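PDB 2DVZ: putative exported protein from Bordetella pertussis, which binds glutamate in the periplasm and probably serves as the solute receptor of a tripartite tricarboxylate-type transporter. Local coordinates for residues 15-27 with 75-87. Sequence-based numbering, arbitrary orientation.
Sequences AYPSKAIRVIVPF and DGYTLSIATVSTM. With GLU (glutamic acid), chain G.
Tyr16 and Tyr77 fasten the entrance of two parallel strands by reaching past each other. Tyr16 OH donates to Gly76 O at 2.5 Å, from above the carbonyl plane, its ring swung there by a chi1 of -179° that sets CG opposite the backbone N. Tyr77 OH in turn accepts from Ser18 N (2.9 Å). The Tyr77 ring is clasped on both faces, by Tyr16 CE1 and by Lys19 CE, whose CH-pi contact lies 3.7 Å from the ring centroid; a water then links Lys19 NZ to Asp75 OD2. Gly76, with a positive phi of 91°, leaves room for the Tyr16 ring. Between strands 21-25 and 78-82, Arg22 N bonds Tyr77 O, Leu79 N bonds Arg22 O, Ile24 N bonds Leu79 O and Ile81 N bonds Ile24 O. Branched Val25 and Ile81 pack against helix 32-48, and Val23 CG1 lies 3.6 Å from Ile81 CD1, while Arg22 pairs with Glu55 on the face of Thr78. Beyond the strands, Phe27 lays its ring face on the glutamate ligand, and Ser85 OG, also hydrogen-bonded to Val154 N, donates to ligand OXT at 2.8 Å. The loop after strand 21-25 and the start of helix 84-93 thus supply part of the glutamate pocket, as in periplasmic binding proteins.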
loop_
_atom_site.group_PDB
_atom_site.type_symbol
_atom_site.label_atom_id
_atom_site.label_comp_id
_atom_site.label_asym_id
_atom_site.label_seq_id
_atom_site.Cartn_x
_atom_site.Cartn_y
_atom_site.Cartn_z
ATOM N N ALA A 15 18.970 -2.830 27.786
ATOM C CA ALA A 15 17.590 -3.309 27.403
ATOM C C ALA A 15 17.008 -2.566 26.177
ATOM O O ALA A 15 17.002 -1.333 26.104
ATOM C CB ALA A 15 16.617 -3.249 28.611
ATOM N N TYR A 16 16.542 -3.347 25.210
ATOM C CA TYR A 16 15.963 -2.828 23.975
ATOM C C TYR A 16 14.792 -1.846 24.274
ATOM O O TYR A 16 13.960 -2.129 25.136
ATOM C CB TYR A 16 15.504 -4.004 23.113
ATOM C CG TYR A 16 14.914 -3.570 21.805
ATOM C CD1 TYR A 16 15.735 -3.386 20.687
ATOM C CD2 TYR A 16 13.552 -3.289 21.690
ATOM C CE1 TYR A 16 15.248 -2.942 19.505
ATOM C CE2 TYR A 16 13.030 -2.837 20.459
ATOM C CZ TYR A 16 13.896 -2.675 19.374
ATOM O OH TYR A 16 13.441 -2.258 18.148
ATOM N N PRO A 17 14.756 -0.673 23.604
ATOM C CA PRO A 17 15.773 -0.115 22.710
ATOM C C PRO A 17 16.681 0.857 23.478
ATOM O O PRO A 17 16.189 1.566 24.334
ATOM C CB PRO A 17 14.946 0.621 21.654
ATOM C CG PRO A 17 13.533 0.825 22.301
ATOM C CD PRO A 17 13.579 0.202 23.681
ATOM N N SER A 18 17.978 0.892 23.148
ATOM C CA SER A 18 18.967 1.691 23.875
ATOM C C SER A 18 19.504 2.783 22.959
ATOM O O SER A 18 20.205 3.726 23.387
ATOM C CB SER A 18 20.087 0.781 24.428
ATOM O OG SER A 18 20.763 0.076 23.381
ATOM N N LYS A 19 19.109 2.681 21.694
ATOM C CA LYS A 19 19.458 3.656 20.675
ATOM C C LYS A 19 18.316 3.785 19.606
ATOM O O LYS A 19 17.329 3.046 19.646
ATOM C CB LYS A 19 20.783 3.224 20.040
ATOM C CG LYS A 19 20.683 1.968 19.233
ATOM C CD LYS A 19 22.011 1.463 18.766
ATOM C CE LYS A 19 21.792 0.314 17.837
ATOM N NZ LYS A 19 22.982 -0.544 17.579
ATOM N N ALA A 20 18.480 4.724 18.671
ATOM C CA ALA A 20 17.596 4.907 17.515
ATOM C C ALA A 20 17.337 3.637 16.715
ATOM O O ALA A 20 18.237 2.805 16.502
ATOM C CB ALA A 20 18.143 5.996 16.567
ATOM N N ILE A 21 16.089 3.529 16.251
ATOM C CA ILE A 21 15.656 2.432 15.396
ATOM C C ILE A 21 15.432 2.998 13.992
ATOM O O ILE A 21 14.757 4.005 13.838
ATOM C CB ILE A 21 14.354 1.802 15.924
ATOM C CG1 ILE A 21 14.538 1.287 17.349
ATOM C CG2 ILE A 21 13.863 0.714 15.000
ATOM C CD1 ILE A 21 13.339 1.491 18.210
ATOM N N ARG A 22 16.054 2.359 12.999
ATOM C CA ARG A 22 15.888 2.709 11.618
ATOM C C ARG A 22 14.614 1.992 11.150
ATOM O O ARG A 22 14.381 0.813 11.470
ATOM C CB ARG A 22 17.108 2.260 10.785
ATOM C CG ARG A 22 18.441 2.952 11.171
ATOM C CD ARG A 22 19.697 2.253 10.552
ATOM N NE ARG A 22 19.569 2.091 9.102
ATOM C CZ ARG A 22 19.972 1.019 8.414
ATOM N NH1 ARG A 22 20.547 -0.021 9.034
ATOM N NH2 ARG A 22 19.773 0.976 7.091
ATOM N N VAL A 23 13.788 2.726 10.412
ATOM C CA VAL A 23 12.609 2.145 9.808
ATOM C C VAL A 23 12.676 2.419 8.322
ATOM O O VAL A 23 12.632 3.561 7.879
ATOM C CB VAL A 23 11.293 2.690 10.410
ATOM C CG1 VAL A 23 10.034 1.972 9.728
ATOM C CG2 VAL A 23 11.282 2.476 11.949
ATOM N N ILE A 24 12.794 1.354 7.558
ATOM C CA ILE A 24 12.893 1.445 6.126
ATOM C C ILE A 24 11.511 1.390 5.487
ATOM O O ILE A 24 10.754 0.418 5.635
ATOM C CB ILE A 24 13.830 0.336 5.537
ATOM C CG1 ILE A 24 15.277 0.470 6.072
ATOM C CG2 ILE A 24 13.845 0.366 4.001
ATOM C CD1 ILE A 24 16.187 -0.825 5.709
ATOM N N VAL A 25 11.218 2.449 4.736
ATOM C CA VAL A 25 10.035 2.533 3.897
ATOM C C VAL A 25 10.448 2.243 2.440
ATOM O O VAL A 25 11.177 3.028 1.819
ATOM C CB VAL A 25 9.320 3.918 4.107
ATOM C CG1 VAL A 25 8.248 4.198 3.043
ATOM C CG2 VAL A 25 8.740 3.962 5.488
ATOM N N PRO A 26 9.995 1.100 1.891
ATOM C CA PRO A 26 10.420 0.677 0.559
ATOM C C PRO A 26 9.767 1.465 -0.597
ATOM O O PRO A 26 9.692 0.979 -1.706
ATOM C CB PRO A 26 10.041 -0.802 0.555
ATOM C CG PRO A 26 8.758 -0.808 1.385
ATOM C CD PRO A 26 9.088 0.120 2.507
ATOM N N PHE A 27 9.352 2.709 -0.338
ATOM C CA PHE A 27 8.752 3.558 -1.360
ATOM C C PHE A 27 9.184 4.997 -1.158
ATOM O O PHE A 27 9.600 5.382 -0.079
ATOM C CB PHE A 27 7.224 3.447 -1.330
ATOM C CG PHE A 27 6.724 2.182 -1.901
ATOM C CD1 PHE A 27 6.685 2.001 -3.298
ATOM C CD2 PHE A 27 6.335 1.133 -1.069
ATOM C CE1 PHE A 27 6.261 0.816 -3.855
ATOM C CE2 PHE A 27 5.891 -0.077 -1.629
ATOM C CZ PHE A 27 5.855 -0.232 -3.029
ATOM N N ASP A 75 18.848 -7.418 15.123
ATOM C CA ASP A 75 18.905 -6.905 16.478
ATOM C C ASP A 75 17.697 -6.060 16.922
ATOM O O ASP A 75 17.604 -5.712 18.090
ATOM C CB ASP A 75 20.219 -6.129 16.690
ATOM C CG ASP A 75 20.407 -5.015 15.695
ATOM O OD1 ASP A 75 19.496 -4.735 14.902
ATOM O OD2 ASP A 75 21.476 -4.371 15.715
ATOM N N GLY A 76 16.791 -5.744 15.991
ATOM C CA GLY A 76 15.650 -4.869 16.220
ATOM C C GLY A 76 15.864 -3.380 15.949
ATOM O O GLY A 76 14.934 -2.593 16.130
ATOM N N TYR A 77 17.075 -2.977 15.544
ATOM C CA TYR A 77 17.364 -1.572 15.259
ATOM C C TYR A 77 17.341 -1.235 13.755
ATOM O O TYR A 77 17.602 -0.097 13.355
ATOM C CB TYR A 77 18.710 -1.193 15.881
ATOM C CG TYR A 77 18.681 -1.280 17.386
ATOM C CD1 TYR A 77 18.025 -0.312 18.132
ATOM C CD2 TYR A 77 19.277 -2.355 18.056
ATOM C CE1 TYR A 77 17.966 -0.385 19.481
ATOM C CE2 TYR A 77 19.232 -2.446 19.438
ATOM C CZ TYR A 77 18.580 -1.450 20.148
ATOM O OH TYR A 77 18.510 -1.511 21.531
ATOM N N THR A 78 17.036 -2.218 12.918
ATOM C CA THR A 78 16.702 -1.923 11.538
ATOM C C THR A 78 15.426 -2.662 11.209
ATOM O O THR A 78 15.404 -3.892 11.118
ATOM C CB THR A 78 17.832 -2.309 10.557
ATOM O OG1 THR A 78 19.089 -1.714 10.984
ATOM C CG2 THR A 78 17.467 -1.887 9.148
ATOM N N LEU A 79 14.358 -1.900 11.031
ATOM C CA LEU A 79 13.037 -2.470 10.774
ATOM C C LEU A 79 12.548 -1.964 9.431
ATOM O O LEU A 79 13.201 -1.135 8.795
ATOM C CB LEU A 79 12.065 -2.048 11.898
ATOM C CG LEU A 79 12.528 -2.352 13.330
ATOM C CD1 LEU A 79 11.546 -1.741 14.247
ATOM C CD2 LEU A 79 12.608 -3.814 13.617
ATOM N N SER A 80 11.406 -2.464 8.990
ATOM C CA SER A 80 10.863 -2.066 7.700
ATOM C C SER A 80 9.339 -2.134 7.711
ATOM O O SER A 80 8.737 -2.715 8.634
ATOM C CB SER A 80 11.472 -2.892 6.537
ATOM O OG SER A 80 11.064 -4.259 6.587
ATOM N N ILE A 81 8.726 -1.486 6.706
ATOM C CA ILE A 81 7.277 -1.441 6.556
ATOM C C ILE A 81 6.820 -2.475 5.545
ATOM O O ILE A 81 7.211 -2.399 4.371
ATOM C CB ILE A 81 6.768 -0.023 6.148
ATOM C CG1 ILE A 81 7.280 1.037 7.119
ATOM C CG2 ILE A 81 5.213 0.026 6.155
ATOM C CD1 ILE A 81 6.843 0.793 8.587
ATOM N N ALA A 82 6.009 -3.440 6.007
ATOM C CA ALA A 82 5.418 -4.444 5.116
ATOM C C ALA A 82 4.332 -3.772 4.317
ATOM O O ALA A 82 3.583 -2.936 4.852
ATOM C CB ALA A 82 4.838 -5.628 5.892
ATOM N N THR A 83 4.259 -4.137 3.037
ATOM C CA THR A 83 3.262 -3.616 2.119
ATOM C C THR A 83 2.867 -4.802 1.289
ATOM O O THR A 83 3.609 -5.792 1.238
ATOM C CB THR A 83 3.844 -2.556 1.169
ATOM O OG1 THR A 83 4.812 -3.176 0.324
ATOM C CG2 THR A 83 4.481 -1.384 1.930
ATOM N N VAL A 84 1.709 -4.725 0.629
ATOM C CA VAL A 84 1.282 -5.817 -0.229
ATOM C C VAL A 84 2.205 -5.958 -1.456
ATOM O O VAL A 84 2.364 -7.053 -1.988
ATOM C CB VAL A 84 -0.257 -5.752 -0.593
ATOM C CG1 VAL A 84 -0.631 -6.908 -1.503
ATOM C CG2 VAL A 84 -1.121 -5.828 0.666
ATOM N N SER A 85 2.799 -4.858 -1.909
ATOM C CA SER A 85 3.758 -4.908 -3.000
ATOM C C SER A 85 4.935 -5.802 -2.596
ATOM O O SER A 85 5.322 -6.710 -3.324
ATOM C CB SER A 85 4.259 -3.503 -3.368
ATOM O OG SER A 85 3.228 -2.756 -4.009
ATOM N N THR A 86 5.466 -5.555 -1.409
ATOM C CA THR A 86 6.711 -6.222 -0.981
ATOM C C THR A 86 6.490 -7.639 -0.436
ATOM O O THR A 86 7.359 -8.494 -0.564
ATOM C CB THR A 86 7.538 -5.336 -0.009
ATOM O OG1 THR A 86 6.718 -4.935 1.098
ATOM C CG2 THR A 86 8.071 -4.082 -0.731
HETATM N N MSE A 87 5.309 -7.890 0.107
HETATM C CA MSE A 87 5.009 -9.166 0.740
HETATM C C MSE A 87 4.429 -10.207 -0.217
HETATM O O MSE A 87 4.569 -11.405 -0.002
HETATM C CB MSE A 87 4.078 -8.971 1.962
HETATM C CG MSE A 87 4.692 -8.195 3.144
HETATM SE SE MSE A 87 6.229 -9.149 3.943
HETATM C CE MSE A 87 7.709 -8.291 2.934
HETATM N N GLU G . 1.983 0.471 -3.708
HETATM C CA GLU G . 2.464 0.421 -2.314
HETATM C C GLU G . 1.709 -0.606 -1.487
HETATM O O GLU G . 1.005 -0.331 -0.511
HETATM C CB GLU G . 2.475 1.814 -1.693
HETATM C CG GLU G . 3.059 2.871 -2.648
HETATM C CD GLU G . 3.740 4.015 -1.955
HETATM O OE1 GLU G . 3.782 3.975 -0.707
HETATM O OE2 GLU G . 4.267 4.953 -2.653
HETATM O OXT GLU G . 1.853 -1.806 -1.776
HETATM O O HOH W 1 22.553 -1.907 15.300
#